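Local coordinates for protein dinoflagellate luciferase (Lingulodinium polyedrum, PDB 1VPR) that catalyses, as the third of three homologous luciferase domains, the pH-regulated oxidation of dinoflagellate luciferin, an open tetrapyrrole, by molecular oxygen, emitting blue light at 475 nm, at residues G5-D10 with G14-A19; K98-D103 with I298-Y303; K127-D130 with T135-L138; G235-E240 with Y322-G327; I275-F280 with T286-A291. All blocks are in the same frame, centred on the assembly; numbering follows the deposited sequence.

Interaction 1: residues G5-D10 with G14-A19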
# COMPACT_ATOMS: atom_id res chain seq x y z
N GLY A 5 18.41 4.01 -7.20
CA GLY A 5 17.61 2.91 -6.69
C GLY A 5 16.21 2.86 -7.28
O GLY A 5 15.38 2.04 -6.87
N PHE A 6 15.93 3.73 -8.25
CA PHE A 6 14.61 3.71 -8.85
C PHE A 6 14.61 2.94 -10.16
O PHE A 6 15.64 2.40 -10.55
CB PHE A 6 14.08 5.15 -9.04
CG PHE A 6 13.79 5.85 -7.73
CD1 PHE A 6 14.77 6.62 -7.10
CD2 PHE A 6 12.55 5.71 -7.11
CE1 PHE A 6 14.53 7.22 -5.86
CE2 PHE A 6 12.30 6.30 -5.87
CZ PHE A 6 13.29 7.06 -5.24
N GLU A 7 13.46 2.87 -10.81
CA GLU A 7 13.33 2.14 -12.08
C GLU A 7 14.26 2.74 -13.14
O GLU A 7 14.43 3.96 -13.23
CB GLU A 7 11.89 2.21 -12.57
CG GLU A 7 11.57 1.31 -13.75
CD GLU A 7 11.24 -0.12 -13.33
OE1 GLU A 7 10.49 -0.28 -12.35
OE2 GLU A 7 11.73 -1.07 -13.98
N ALA A 8 14.87 1.86 -13.94
CA ALA A 8 15.76 2.31 -14.99
C ALA A 8 14.91 3.00 -16.05
O ALA A 8 13.86 2.49 -16.44
CB ALA A 8 16.51 1.12 -15.60
N GLY A 9 15.36 4.16 -16.51
CA GLY A 9 14.60 4.86 -17.53
C GLY A 9 14.78 6.35 -17.37
O GLY A 9 15.06 6.83 -16.27
N ASP A 10 14.62 7.07 -18.48
CA ASP A 10 14.77 8.52 -18.47
C ASP A 10 13.55 9.23 -19.02
O ASP A 10 13.59 10.44 -19.23
CB ASP A 10 16.00 8.92 -19.29
CG ASP A 10 16.27 7.95 -20.43
OD1 ASP A 10 15.29 7.51 -21.07
OD2 ASP A 10 17.45 7.63 -20.67
N GLY A 14 6.47 10.27 -18.50
CA GLY A 14 5.74 9.29 -17.71
C GLY A 14 6.49 8.00 -17.50
O GLY A 14 7.72 7.99 -17.44
N GLY A 15 5.76 6.89 -17.40
CA GLY A 15 6.41 5.61 -17.18
C GLY A 15 6.61 5.36 -15.69
O GLY A 15 6.28 6.22 -14.86
N ALA A 16 7.16 4.20 -15.34
CA ALA A 16 7.37 3.88 -13.93
C ALA A 16 8.32 4.91 -13.31
O ALA A 16 9.18 5.49 -14.00
CB ALA A 16 7.95 2.44 -13.78
N LEU A 17 8.17 5.14 -12.01
CA LEU A 17 8.99 6.11 -11.30
C LEU A 17 10.50 5.98 -11.55
O LEU A 17 11.09 4.91 -11.34
CB LEU A 17 8.71 6.02 -9.79
CG LEU A 17 9.25 7.19 -8.95
CD1 LEU A 17 8.65 8.48 -9.50
CD2 LEU A 17 8.89 7.03 -7.47
N ASN A 18 11.14 7.05 -12.02
CA ASN A 18 12.58 6.97 -12.21
C ASN A 18 13.26 8.22 -11.63
O ASN A 18 12.59 9.20 -11.27
CB ASN A 18 12.92 6.78 -13.69
CG ASN A 18 12.43 7.92 -14.56
OD1 ASN A 18 12.55 9.09 -14.19
ND2 ASN A 18 11.88 7.59 -15.73
N ALA A 19 14.58 8.17 -11.54
CA ALA A 19 15.37 9.26 -10.98
C ALA A 19 15.10 10.62 -11.62
O ALA A 19 15.11 11.64 -10.93
CB ALA A 19 16.85 8.91 -11.05
O HOH W 1 15.89 5.77 -12.02
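The methyl group of A16 rests against the aliphatic part of E7, its CB 3.8 Å from E7 CG. The glutamate leaves its backbone with CG anti to N (chi1 -170°) and then bends, so that the chain passes over the methyl before the carboxylate turns to S312, D313 and K229. L17 follows with two contacts of different kinds. Its carbonyl oxygen receives a weak, bent hydrogen bond from E7 N (3.2 Å), while its side chain runs beside that of F6 in the same direction, CD2 coming obliquely to within 3.8 Å of F6 CE2. The two segments have no regular secondary structure, and their end-to-end directions differ by 91°: two limbs of one irregular loop crossing each other in the part assigned to the helical bundle family. Through S312 and K229 the loop is also tied to the catalytic domain. N18 comes next, its CB 3.2 Å from E7 O. The first torsion (chi1 60°) holds the amide beside G9, with CG 3.3 Å from G9 O, and OD1 accepts a bond from H21 N. An alanine here is likely to leave H21 N without this partner and to open a gap beside the G9 carbonyl. At A19 the link is by water, which accepts from A19 N at 2.8 Å and donates to E7 O at 2.6 Å.

Interaction 2: residues K98-D103 with I298-Y303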
# COMPACT_ATOMS: atom_id res chain seq x y z
N LYS A 98 -21.92 1.42 -4.59
CA LYS A 98 -23.20 1.15 -3.96
C LYS A 98 -23.34 -0.35 -3.73
O LYS A 98 -23.85 -0.78 -2.71
CB LYS A 98 -24.32 1.67 -4.83
N GLU A 99 -22.90 -1.16 -4.69
CA GLU A 99 -23.00 -2.60 -4.53
C GLU A 99 -22.06 -3.07 -3.43
O GLU A 99 -22.33 -4.06 -2.76
CB GLU A 99 -22.64 -3.31 -5.84
CG GLU A 99 -23.68 -3.13 -6.92
CD GLU A 99 -23.30 -3.79 -8.23
OE1 GLU A 99 -24.09 -3.71 -9.19
OE2 GLU A 99 -22.21 -4.40 -8.30
N ALA A 100 -20.96 -2.35 -3.23
CA ALA A 100 -19.99 -2.72 -2.22
C ALA A 100 -20.58 -2.72 -0.80
O ALA A 100 -20.17 -3.52 0.03
CB ALA A 100 -18.79 -1.79 -2.29
N ASP A 101 -21.53 -1.84 -0.51
CA ASP A 101 -22.10 -1.81 0.84
C ASP A 101 -22.96 -3.02 1.21
O ASP A 101 -23.12 -3.31 2.40
CB ASP A 101 -22.93 -0.55 1.05
CG ASP A 101 -22.09 0.69 0.99
OD1 ASP A 101 -21.08 0.76 1.73
OD2 ASP A 101 -22.43 1.59 0.20
N SER A 102 -23.48 -3.72 0.21
CA SER A 102 -24.33 -4.90 0.45
C SER A 102 -23.60 -6.20 0.20
O SER A 102 -24.18 -7.28 0.38
CB SER A 102 -25.54 -4.86 -0.48
OG SER A 102 -26.13 -3.58 -0.47
N ASP A 103 -22.34 -6.11 -0.21
CA ASP A 103 -21.56 -7.30 -0.52
C ASP A 103 -21.27 -8.13 0.73
O ASP A 103 -20.58 -7.68 1.64
CB ASP A 103 -20.24 -6.92 -1.20
CG ASP A 103 -19.56 -8.11 -1.88
OD1 ASP A 103 -19.82 -9.27 -1.48
OD2 ASP A 103 -18.76 -7.88 -2.82
N ILE A 298 -15.12 0.07 7.07
CA ILE A 298 -14.57 -0.44 5.82
C ILE A 298 -14.35 0.68 4.82
O ILE A 298 -15.28 1.44 4.55
CB ILE A 298 -15.50 -1.46 5.16
CG1 ILE A 298 -15.73 -2.64 6.10
CG2 ILE A 298 -14.88 -1.95 3.84
CD1 ILE A 298 -16.72 -3.66 5.59
N SER A 299 -13.13 0.80 4.29
CA SER A 299 -12.80 1.83 3.29
C SER A 299 -12.51 1.13 1.94
O SER A 299 -11.68 0.22 1.91
CB SER A 299 -11.56 2.61 3.71
OG SER A 299 -11.77 3.29 4.93
N PHE A 300 -13.18 1.56 0.86
CA PHE A 300 -12.99 0.99 -0.47
C PHE A 300 -12.17 1.84 -1.44
O PHE A 300 -12.26 3.07 -1.44
CB PHE A 300 -14.35 0.72 -1.16
CG PHE A 300 -15.22 -0.27 -0.44
CD1 PHE A 300 -16.21 0.16 0.44
CD2 PHE A 300 -15.03 -1.64 -0.64
CE1 PHE A 300 -17.00 -0.75 1.12
CE2 PHE A 300 -15.82 -2.56 0.04
CZ PHE A 300 -16.80 -2.12 0.92
N VAL A 301 -11.35 1.16 -2.25
CA VAL A 301 -10.56 1.83 -3.28
C VAL A 301 -10.89 1.02 -4.53
O VAL A 301 -10.88 -0.22 -4.49
CB VAL A 301 -9.01 1.77 -3.01
CG1 VAL A 301 -8.26 2.43 -4.18
CG2 VAL A 301 -8.68 2.50 -1.72
N PHE A 302 -11.23 1.70 -5.63
CA PHE A 302 -11.52 1.01 -6.89
C PHE A 302 -10.52 1.44 -7.95
O PHE A 302 -10.18 2.64 -8.04
CB PHE A 302 -12.93 1.33 -7.42
CG PHE A 302 -14.04 0.67 -6.64
CD1 PHE A 302 -14.50 1.23 -5.45
CD2 PHE A 302 -14.61 -0.51 -7.08
CE1 PHE A 302 -15.51 0.63 -4.72
CE2 PHE A 302 -15.62 -1.12 -6.37
CZ PHE A 302 -16.07 -0.55 -5.18
N TYR A 303 -10.07 0.48 -8.75
CA TYR A 303 -9.12 0.72 -9.84
C TYR A 303 -9.66 0.07 -11.10
O TYR A 303 -10.35 -0.96 -11.03
CB TYR A 303 -7.76 0.05 -9.58
CG TYR A 303 -7.15 0.26 -8.21
CD1 TYR A 303 -7.51 -0.55 -7.12
CD2 TYR A 303 -6.15 1.20 -8.02
CE1 TYR A 303 -6.86 -0.42 -5.88
CE2 TYR A 303 -5.49 1.33 -6.78
CZ TYR A 303 -5.85 0.51 -5.72
OH TYR A 303 -5.16 0.61 -4.53
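A100, in the last part of helix 87-100, stands over F300 on strand 297-307, and their CA atoms are 8.1 Å apart, too far for the backbones to meet. Side chains must therefore fill the space between. The strand alternates, sending I298, F300 and F302 toward the helix, whereas V301 and Y303 belong to the other surface of the sheet. This is a helix packed on the outside of the calycin beta barrel. The methyl of A100 sits almost over the middle of the F300 ring, CB 3.8 Å from the centroid and 12° off the normal, a CH-pi contact. On the opposite face the ring meets CG2 of I298, 3.5 Å above its plane but offset toward the rim, so that the two methyls flank it unequally. The second ring offers the A100 methyl its edge, with F302 CZ 4.2 Å from A100 CB. One small residue thus serves as the meeting point of two aromatic groups, one addressed by its face and the other by its rim. The cohesion is largely dispersive, with the weak CH-pi attraction added, and depends on shape rather than on charge or hydrogen bonding.

Interaction 3: residues K127-D130 with T135-L138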
# COMPACT_ATOMS: atom_id res chain seq x y z
N LYS A 127 8.18 1.39 20.07
CA LYS A 127 8.47 2.78 19.73
C LYS A 127 9.97 2.97 19.56
O LYS A 127 10.74 2.62 20.44
CB LYS A 127 7.94 3.73 20.82
CG LYS A 127 6.76 4.58 20.41
CD LYS A 127 5.51 3.73 20.17
CE LYS A 127 4.55 4.40 19.19
NZ LYS A 127 4.20 5.80 19.58
N GLY A 128 10.38 3.51 18.41
CA GLY A 128 11.79 3.73 18.15
C GLY A 128 12.60 2.53 17.65
O GLY A 128 13.82 2.64 17.45
N PHE A 129 11.94 1.39 17.45
CA PHE A 129 12.61 0.19 16.97
C PHE A 129 13.20 0.42 15.57
O PHE A 129 12.68 1.24 14.82
CB PHE A 129 11.58 -0.95 16.92
CG PHE A 129 12.11 -2.24 16.37
CD1 PHE A 129 11.62 -2.75 15.16
CD2 PHE A 129 13.04 -3.00 17.08
CE1 PHE A 129 12.05 -4.00 14.67
CE2 PHE A 129 13.47 -4.25 16.61
CZ PHE A 129 12.97 -4.74 15.40
N ASP A 130 14.30 -0.26 15.25
CA ASP A 130 14.93 -0.14 13.92
C ASP A 130 14.25 -1.16 13.01
O ASP A 130 14.70 -2.31 12.90
CB ASP A 130 16.42 -0.47 13.99
CG ASP A 130 17.13 -0.29 12.64
OD1 ASP A 130 18.37 -0.41 12.61
OD2 ASP A 130 16.45 -0.05 11.60
N THR A 135 17.88 -8.46 11.19
CA THR A 135 18.39 -9.36 12.22
C THR A 135 17.72 -9.22 13.60
O THR A 135 18.02 -9.99 14.52
CB THR A 135 19.91 -9.18 12.43
OG1 THR A 135 20.17 -7.91 13.07
CG2 THR A 135 20.62 -9.20 11.07
N LEU A 136 16.83 -8.26 13.75
CA LEU A 136 16.18 -8.05 15.05
C LEU A 136 14.78 -8.64 15.15
O LEU A 136 14.01 -8.62 14.20
CB LEU A 136 16.08 -6.55 15.36
CG LEU A 136 17.39 -5.77 15.38
CD1 LEU A 136 17.10 -4.30 15.68
CD2 LEU A 136 18.34 -6.35 16.43
N LYS A 137 14.44 -9.16 16.32
CA LYS A 137 13.11 -9.68 16.55
C LYS A 137 12.28 -8.47 16.97
O LYS A 137 12.79 -7.57 17.64
CB LYS A 137 13.12 -10.69 17.69
CG LYS A 137 13.97 -11.90 17.44
CD LYS A 137 13.85 -12.84 18.60
CE LYS A 137 14.72 -14.07 18.41
NZ LYS A 137 14.73 -14.89 19.66
N LEU A 138 11.00 -8.45 16.60
CA LEU A 138 10.14 -7.34 16.98
C LEU A 138 10.11 -7.38 18.51
O LEU A 138 9.96 -8.45 19.11
CB LEU A 138 8.74 -7.52 16.39
CG LEU A 138 7.82 -6.30 16.36
CD1 LEU A 138 8.42 -5.20 15.50
CD2 LEU A 138 6.46 -6.72 15.81
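F129 provides most of the apolar contact, pushing its ring between L136 and L138. With CG anti to the backbone N (chi1 176°), the ring extends toward the other segment and presents its far end. F129 CZ lies 3.6 Å from L136 CB, and CD1 of the same leucine reaches to 3.7 Å from F129 CE2, the two side chains sliding past each other in opposite directions. L138 crosses the phenylalanine at about a right angle, its CD1 3.9 Å from F129 CE1. A looser apolar touch joins D130 CB to L136 CD1 at 4.2 Å. Polar groups take part differently: the carbonyl oxygen of K137 approaches F129 CE2 obliquely at 3.5 Å, a van der Waals neighbour of the ring, whereas the carboxylate of D130 turns elsewhere, to a salt bridge with R352. A third kind of contact is aromatic, since the F129 ring also meets Y131 edge-to-face. Both segments belong to the long loop between helix 120-126 and strand 163-169 of the catalytic domain, where the F129 ring packs between two parts of the same loop, near the surface. Beside them runs helix 321-324, with T323 packing on F129 and Y322 touching K137.

Interaction 4: residues G235-E240 with Y322-G327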
# COMPACT_ATOMS: atom_id res chain seq x y z
N GLY A 235 1.66 -15.31 1.95
CA GLY A 235 1.92 -15.85 3.28
C GLY A 235 3.17 -15.37 3.99
O GLY A 235 3.43 -15.80 5.14
N HIS A 236 3.93 -14.47 3.36
CA HIS A 236 5.17 -13.96 3.96
C HIS A 236 5.12 -12.47 4.25
O HIS A 236 4.60 -11.69 3.46
CB HIS A 236 6.36 -14.31 3.06
CG HIS A 236 6.63 -15.78 2.96
ND1 HIS A 236 7.45 -16.44 3.85
CD2 HIS A 236 6.15 -16.73 2.11
CE1 HIS A 236 7.47 -17.73 3.55
NE2 HIS A 236 6.69 -17.93 2.50
N TYR A 237 5.67 -12.09 5.39
CA TYR A 237 5.68 -10.70 5.84
C TYR A 237 6.56 -9.76 5.02
O TYR A 237 7.53 -10.16 4.38
CB TYR A 237 6.16 -10.60 7.30
CG TYR A 237 5.06 -10.58 8.34
CD1 TYR A 237 4.65 -11.74 8.98
CD2 TYR A 237 4.44 -9.39 8.68
CE1 TYR A 237 3.66 -11.71 9.95
CE2 TYR A 237 3.45 -9.35 9.64
CZ TYR A 237 3.07 -10.51 10.26
OH TYR A 237 2.08 -10.46 11.20
N PHE A 238 6.20 -8.49 5.05
CA PHE A 238 7.02 -7.48 4.43
C PHE A 238 6.78 -6.22 5.23
O PHE A 238 5.79 -6.09 5.96
CB PHE A 238 6.78 -7.33 2.90
CG PHE A 238 5.38 -6.91 2.52
CD1 PHE A 238 5.12 -5.60 2.14
CD2 PHE A 238 4.36 -7.85 2.46
CE1 PHE A 238 3.84 -5.22 1.70
CE2 PHE A 238 3.09 -7.49 2.03
CZ PHE A 238 2.83 -6.17 1.64
N TYR A 239 7.71 -5.30 5.11
CA TYR A 239 7.67 -4.08 5.86
C TYR A 239 7.33 -2.88 4.96
O TYR A 239 7.93 -2.71 3.90
CB TYR A 239 9.06 -3.90 6.50
CG TYR A 239 9.33 -2.52 7.05
CD1 TYR A 239 8.42 -1.90 7.91
CD2 TYR A 239 10.51 -1.83 6.72
CE1 TYR A 239 8.67 -0.64 8.45
CE2 TYR A 239 10.76 -0.55 7.24
CZ TYR A 239 9.83 0.03 8.11
OH TYR A 239 10.07 1.26 8.69
N GLU A 240 6.36 -2.09 5.39
CA GLU A 240 5.97 -0.90 4.64
C GLU A 240 6.24 0.39 5.40
O GLU A 240 5.47 0.76 6.29
CB GLU A 240 4.49 -0.94 4.27
CG GLU A 240 4.12 -1.96 3.20
CD GLU A 240 4.34 -1.42 1.78
OE1 GLU A 240 5.25 -0.56 1.58
OE2 GLU A 240 3.62 -1.87 0.87
N TYR A 322 11.19 -13.14 9.98
CA TYR A 322 11.99 -13.29 11.20
C TYR A 322 11.64 -12.18 12.21
O TYR A 322 11.32 -12.46 13.38
CB TYR A 322 13.49 -13.20 10.87
CG TYR A 322 14.35 -13.33 12.11
CD1 TYR A 322 14.49 -14.56 12.75
CD2 TYR A 322 14.93 -12.21 12.70
CE1 TYR A 322 15.18 -14.67 13.96
CE2 TYR A 322 15.63 -12.30 13.90
CZ TYR A 322 15.75 -13.54 14.53
OH TYR A 322 16.44 -13.62 15.72
N THR A 323 11.72 -10.93 11.77
CA THR A 323 11.40 -9.79 12.62
C THR A 323 9.94 -9.83 13.09
O THR A 323 9.66 -9.83 14.29
CB THR A 323 11.64 -8.46 11.89
OG1 THR A 323 13.04 -8.33 11.58
CG2 THR A 323 11.20 -7.26 12.76
N ALA A 324 9.02 -9.91 12.14
CA ALA A 324 7.60 -9.91 12.46
C ALA A 324 7.14 -11.03 13.38
O ALA A 324 6.27 -10.80 14.23
CB ALA A 324 6.78 -9.92 11.17
N LEU A 325 7.67 -12.24 13.22
CA LEU A 325 7.29 -13.36 14.08
C LEU A 325 8.30 -13.54 15.22
O LEU A 325 8.24 -14.52 15.98
CB LEU A 325 7.17 -14.65 13.25
CG LEU A 325 6.23 -14.60 12.03
CD1 LEU A 325 6.23 -15.97 11.32
CD2 LEU A 325 4.79 -14.23 12.50
N ALA A 326 9.22 -12.59 15.37
CA ALA A 326 10.24 -12.67 16.42
C ALA A 326 10.89 -14.04 16.46
O ALA A 326 11.08 -14.61 17.54
CB ALA A 326 9.62 -12.36 17.80
N GLY A 327 11.22 -14.57 15.29
CA GLY A 327 11.88 -15.86 15.23
C GLY A 327 11.04 -17.08 15.57
O GLY A 327 11.58 -18.18 15.66
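Y237 lies with its ring flat beneath the methyl of A324, whose CB is 3.4 Å from the ring centroid and 11° off the normal. This is a CH-pi contact over the middle of the face, and it joins strand 237-241, an outermost strand of the sheet that forms the calycin barrel, to the short helix 321-324. The approach is close, with A324 CB only 3.3 Å above the plane of the Y237 ring. The tyrosine's first torsion (chi1 -95°) departs from the usual staggered value, which helps to place the ring under the methyl. L325 adds a second contact from the next residue of the chain. Its CD2 comes obliquely to Y237 CE1 at 3.8 Å, the two side chains crossing at a slant. W145 lies nearby, its ring meeting that of Y237 with planes about 55° apart while L325 also packs against it; L249 and V251 of the adjoining strand touch the tyrosine too. On the polar side, D321 at the start of the helix accepts bonds from Y237 N and from H236 ND1, so the strand is fastened to the helix beyond the apolar patch. The helix itself stops at once in a Schellman motif, with A326, of positive phi, as the C-prime residue: A326 N bonds to T323 O at 3.0 Å, and G327 N to Y322 O at 2.8 Å.

Interaction 5: residues I275-F280 with T286-A291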
# COMPACT_ATOMS: atom_id res chain seq x y z
N ILE A 275 -7.59 -6.69 5.04
CA ILE A 275 -7.85 -6.21 3.69
C ILE A 275 -7.94 -7.26 2.61
O ILE A 275 -7.43 -8.37 2.77
CB ILE A 275 -6.69 -5.21 3.35
CG1 ILE A 275 -6.82 -4.62 1.93
CG2 ILE A 275 -5.32 -5.94 3.48
CD1 ILE A 275 -5.69 -3.62 1.65
N GLU A 276 -8.65 -6.93 1.53
CA GLU A 276 -8.72 -7.82 0.38
C GLU A 276 -8.65 -6.99 -0.89
O GLU A 276 -8.99 -5.78 -0.88
CB GLU A 276 -10.03 -8.66 0.34
CG GLU A 276 -11.33 -7.88 0.15
CD GLU A 276 -12.40 -8.75 -0.48
OE1 GLU A 276 -12.81 -9.74 0.19
OE2 GLU A 276 -12.81 -8.49 -1.64
N ARG A 277 -8.16 -7.61 -1.96
CA ARG A 277 -8.15 -6.99 -3.29
C ARG A 277 -8.69 -8.07 -4.18
O ARG A 277 -8.20 -9.20 -4.13
CB ARG A 277 -6.76 -6.61 -3.78
CG ARG A 277 -6.21 -5.29 -3.18
CD ARG A 277 -4.72 -5.12 -3.47
NE ARG A 277 -4.27 -3.78 -3.09
CZ ARG A 277 -3.00 -3.40 -3.07
NH1 ARG A 277 -2.05 -4.25 -3.41
NH2 ARG A 277 -2.68 -2.16 -2.68
N ARG A 278 -9.69 -7.74 -5.00
CA ARG A 278 -10.25 -8.71 -5.93
C ARG A 278 -10.41 -8.07 -7.30
O ARG A 278 -10.74 -6.88 -7.41
CB ARG A 278 -11.61 -9.25 -5.44
CG ARG A 278 -12.77 -8.28 -5.44
CD ARG A 278 -14.09 -9.00 -5.12
NE ARG A 278 -14.16 -9.43 -3.72
CZ ARG A 278 -15.20 -10.08 -3.18
NH1 ARG A 278 -15.17 -10.41 -1.90
NH2 ARG A 278 -16.26 -10.40 -3.92
N ALA A 279 -10.14 -8.86 -8.34
CA ALA A 279 -10.27 -8.39 -9.72
C ALA A 279 -11.49 -9.07 -10.33
O ALA A 279 -11.69 -10.27 -10.14
CB ALA A 279 -9.03 -8.76 -10.52
N PHE A 280 -12.29 -8.33 -11.08
CA PHE A 280 -13.49 -8.90 -11.71
C PHE A 280 -13.89 -8.02 -12.90
O PHE A 280 -13.55 -6.84 -12.96
CB PHE A 280 -14.64 -8.98 -10.69
CG PHE A 280 -14.90 -7.69 -9.98
CD1 PHE A 280 -15.76 -6.74 -10.54
CD2 PHE A 280 -14.24 -7.39 -8.79
CE1 PHE A 280 -15.95 -5.50 -9.92
CE2 PHE A 280 -14.42 -6.16 -8.17
CZ PHE A 280 -15.28 -5.21 -8.74
N THR A 286 -11.87 -4.59 -16.77
CA THR A 286 -11.54 -5.38 -15.59
C THR A 286 -11.32 -4.36 -14.47
O THR A 286 -10.59 -3.40 -14.64
CB THR A 286 -10.26 -6.23 -15.78
OG1 THR A 286 -10.47 -7.19 -16.82
CG2 THR A 286 -9.92 -6.97 -14.47
N PHE A 287 -11.98 -4.57 -13.34
CA PHE A 287 -11.82 -3.68 -12.21
C PHE A 287 -11.19 -4.41 -11.04
O PHE A 287 -11.19 -5.64 -10.98
CB PHE A 287 -13.17 -3.11 -11.74
CG PHE A 287 -13.70 -1.99 -12.59
CD1 PHE A 287 -14.24 -2.23 -13.86
CD2 PHE A 287 -13.68 -0.68 -12.11
CE1 PHE A 287 -14.74 -1.19 -14.62
CE2 PHE A 287 -14.18 0.36 -12.88
CZ PHE A 287 -14.71 0.11 -14.13
N MSE A 288 -10.66 -3.64 -10.10
CA MSE A 288 -10.10 -4.21 -8.91
C MSE A 288 -10.71 -3.44 -7.76
O MSE A 288 -10.70 -2.21 -7.76
CB MSE A 288 -8.56 -4.05 -8.85
CG MSE A 288 -8.02 -4.36 -7.46
SE MSE A 288 -6.08 -4.32 -7.32
CE MSE A 288 -5.77 -6.02 -7.97
N ARG A 289 -11.24 -4.16 -6.78
CA ARG A 289 -11.79 -3.49 -5.62
C ARG A 289 -10.95 -3.84 -4.41
O ARG A 289 -10.72 -5.01 -4.12
CB ARG A 289 -13.25 -3.89 -5.34
CG ARG A 289 -13.83 -3.12 -4.13
CD ARG A 289 -15.21 -3.65 -3.70
NE ARG A 289 -15.15 -5.03 -3.20
CZ ARG A 289 -16.21 -5.84 -3.11
NH1 ARG A 289 -16.07 -7.07 -2.64
NH2 ARG A 289 -17.41 -5.42 -3.49
N GLN A 290 -10.48 -2.81 -3.73
CA GLN A 290 -9.67 -2.97 -2.52
C GLN A 290 -10.58 -2.60 -1.34
O GLN A 290 -11.20 -1.55 -1.35
CB GLN A 290 -8.49 -2.01 -2.59
CG GLN A 290 -7.57 -1.99 -1.39
CD GLN A 290 -6.41 -1.05 -1.61
OE1 GLN A 290 -5.63 -1.22 -2.56
NE2 GLN A 290 -6.28 -0.06 -0.73
N ALA A 291 -10.65 -3.46 -0.33
CA ALA A 291 -11.49 -3.19 0.82
C ALA A 291 -10.65 -3.37 2.08
O ALA A 291 -10.18 -4.48 2.36
CB ALA A 291 -12.71 -4.16 0.83
O HOH W 2 -12.59 -5.93 -2.38
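R289 packs its CB against the edge of the F280 ring, 3.8 Å from CE2, and carries its guanidinium onward to R278. A bend at chi3 (65°) brings R289 NH1 over the centre of the R278 guanidinium, 3.1 Å above the plane. Their closeness is probably made tolerable by the carboxylates they share: E276 OE2 holds R278 NE at 2.7 Å through its syn lone pair and makes a long salt bridge (3.7 Å) to R289 NH1, while D103 pairs with R289 and, weakly and at long range, with R278. Water joins E276 OE2 to R289 NE and R289 O. R277 lies on the other surface, alongside Q290. Its NE (2.9 Å) and NH2 (3.1 Å) both grip Q290 OE1 from one face of the amide, and Y303 OH bonds the same oxygen. A leucine in its place removes both donors, and the Q290 amide, still bonded to Y303, would probably be less firmly fixed. These pairs belong to an antiparallel hairpin with strand axes at 166°, tied by six backbone bonds. In the calycin barrel, strand 259-266 flanks 271-282, strand 297-307 flanks 285-294, and helix 87-100 packs on the R289 and F280 face.

Interactions 2 and 5 form one unit, with centres about 9 Å apart. Strand 297-307 adjoins strand 285-294, where V301 O probably takes a hydrogen bond from Q290 N at 2.7 Å; Y303 OH and Q290 OE1, also 2.7 Å apart, probably add a side-chain bond, and F302 CE2 packs on R289 CG at 3.5 Å. Interactions 3 and 4 make a second pair, with centres about 11 Å apart, joined where L136 O meets T323 OG1 at 2.8 Å. Interactions 2, 4 and 5 all reach the same sheet, 4 and 5 coming within about 7 Å at their nearest atoms. Interaction 1 stands apart in the N-terminal helical bundle domain, about 32 Å from interaction 2 centre to centre. The five contacts contain no ligand.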